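Local coordinates for phage-like element PBSX protein XepA (Bacillus subtilis subsp. subtilis str. 168, PDB 6I56) that is exported from the cell, has no established function, does not seem to take part in host cell lysis, and crystallises as a five-copy assembly, at the interface of chains A and B. Residues are numbered along the deposited sequence; one frame, centred on the assembly and turned at random. Chains: chain A/B, Phage-like element PBSX protein XepA.

The interface of chains A and B. Residues chain A 20-22, 30; chain B 36, 64-65.
One face of the A:Tyr22 ring receives B:Leu36, whose CD1 methyl lies over the outer part of that face, 4.0 Å from A:Tyr22 CE2. At the phenol end, A:Tyr22 OH passes 4.0 Å from B:Leu36 CB, which places the leucine side chain along the ring from hydroxyl to CD2 side. This is a mostly apolar subunit patch of XepA, a PBSX prophage protein related to YqxG/YqdC; strands 20-22 and 28-35 of one copy meet the 3-10 helix 36-38 and a loop of another. Its position within the five-copy deposited assembly suggests a part in oligomer packing, although the structure alone does not prove that this is the biological form.

B:Val65 has 56 Å² of its surface buried by chain A, more than any other residue of this patch. With CG1 anti to the backbone N (chi1 -179°), CG2 stands beside that N, opposite the carbonyl carbon, and points at chain A, 3.8 Å from A:Tyr22 CB. B:Val65 CG2 also approaches A:Val30 CG1 and the A:Lys20 CB methylene, and lies 3.6 Å from the carbonyl oxygen A:Pro21 O. A:Val30 divides its branches between the two partners: CG1 faces B:Val65, while A:Val30 CG2 sits 4.0 Å from B:Leu36 CB. Water 1 provides one polar link: it lies 2.8 Å from A:Pro21 O and accepts from the amide B:Val65 N at 3.0 Å, nearly straight at the hydrogen (165°).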
ATOM      1  N   LYS A  20      20.294  30.934  10.365  1.00 39.43           N
ATOM      2  CA  LYS A  20      21.248  30.860   9.228  1.00 42.48           C
ATOM      3  C   LYS A  20      20.728  31.704   8.079  1.00 42.17           C
ATOM      4  O   LYS A  20      19.523  31.772   7.878  1.00 42.33           O
ATOM      5  CB  LYS A  20      21.397  29.406   8.794  1.00 41.12           C
ATOM      6  CG  LYS A  20      22.033  28.497   9.836  1.00 40.90           C
ATOM      7  CD  LYS A  20      23.480  28.894  10.186  1.00 41.85           C
ATOM      8  CE  LYS A  20      24.049  27.833  11.097  1.00 42.17           C
ATOM      9  NZ  LYS A  20      25.428  28.138  11.448  1.00 43.67           N
ATOM     10  N   PRO A  21      21.603  32.349   7.298  1.00 44.39           N
ATOM     11  CA  PRO A  21      21.166  33.061   6.099  1.00 44.43           C
ATOM     12  C   PRO A  21      20.857  32.068   4.962  1.00 43.74           C
ATOM     13  O   PRO A  21      21.447  30.996   4.967  1.00 44.67           O
ATOM     14  CB  PRO A  21      22.387  33.930   5.776  1.00 45.53           C
ATOM     15  CG  PRO A  21      23.540  33.060   6.217  1.00 45.84           C
ATOM     16  CD  PRO A  21      23.068  32.345   7.457  1.00 44.52           C
ATOM     17  N   TYR A  22      19.970  32.413   4.017  1.00 42.88           N
ATOM     18  CA  TYR A  22      19.797  31.609   2.777  1.00 42.02           C
ATOM     19  C   TYR A  22      19.280  32.484   1.644  1.00 42.39           C
ATOM     20  O   TYR A  22      19.032  33.681   1.865  1.00 40.33           O
ATOM     21  CB  TYR A  22      18.926  30.366   3.036  1.00 43.23           C
ATOM     22  CG  TYR A  22      17.438  30.574   3.209  1.00 42.37           C
ATOM     23  CD1 TYR A  22      16.911  31.148   4.349  1.00 44.00           C
ATOM     24  CD2 TYR A  22      16.534  30.150   2.245  1.00 44.34           C
ATOM     25  CE1 TYR A  22      15.533  31.301   4.526  1.00 43.31           C
ATOM     26  CE2 TYR A  22      15.159  30.322   2.387  1.00 42.29           C
ATOM     27  CZ  TYR A  22      14.647  30.880   3.536  1.00 41.55           C
ATOM     28  OH  TYR A  22      13.295  31.023   3.673  1.00 42.57           O
ATOM     29  N   VAL A  30      16.523  31.627   8.523  1.00 37.28           N
ATOM     30  CA  VAL A  30      15.769  30.445   8.996  1.00 37.16           C
ATOM     31  C   VAL A  30      16.404  29.956  10.297  1.00 37.60           C
ATOM     32  O   VAL A  30      17.637  29.993  10.423  1.00 38.21           O
ATOM     33  CB  VAL A  30      15.749  29.349   7.911  1.00 36.88           C
ATOM     34  CG1 VAL A  30      17.149  28.823   7.576  1.00 38.18           C
ATOM     35  CG2 VAL A  30      14.841  28.206   8.291  1.00 34.45           C
TER
ATOM     36  N   LEU B  36      10.952  26.058   5.950  1.00 33.47           N
ATOM     37  CA  LEU B  36      11.385  27.106   4.987  1.00 32.81           C
ATOM     38  C   LEU B  36      10.771  26.824   3.620  1.00 31.09           C
ATOM     39  O   LEU B  36      10.594  27.777   2.895  1.00 33.56           O
ATOM     40  CB  LEU B  36      12.918  27.237   4.919  1.00 34.91           C
ATOM     41  CG  LEU B  36      13.688  26.196   4.120  1.00 36.10           C
ATOM     42  CD1 LEU B  36      15.145  26.579   3.917  1.00 41.36           C
ATOM     43  CD2 LEU B  36      13.587  24.866   4.821  1.00 35.80           C
ATOM     44  N   ALA B  64      25.237  27.486   4.017  1.00 40.65           N
ATOM     45  CA  ALA B  64      24.883  27.105   5.383  1.00 40.18           C
ATOM     46  C   ALA B  64      23.552  26.367   5.318  1.00 40.21           C
ATOM     47  O   ALA B  64      23.347  25.432   6.105  1.00 39.36           O
ATOM     48  CB  ALA B  64      24.871  28.324   6.245  1.00 40.71           C
ATOM     49  N   VAL B  65      22.681  26.751   4.394  1.00 38.88           N
ATOM     50  CA  VAL B  65      21.441  25.990   4.143  1.00 37.32           C
ATOM     51  C   VAL B  65      21.613  25.256   2.825  1.00 39.15           C
ATOM     52  O   VAL B  65      21.742  25.952   1.800  1.00 35.45           O
ATOM     53  CB  VAL B  65      20.213  26.895   4.134  1.00 35.89           C
ATOM     54  CG1 VAL B  65      18.955  26.073   3.895  1.00 35.38           C
ATOM     55  CG2 VAL B  65      20.131  27.665   5.434  1.00 37.79           C
TER
HETATM   56  O   HOH W   1      23.025  29.512   3.162  1.00 38.87           O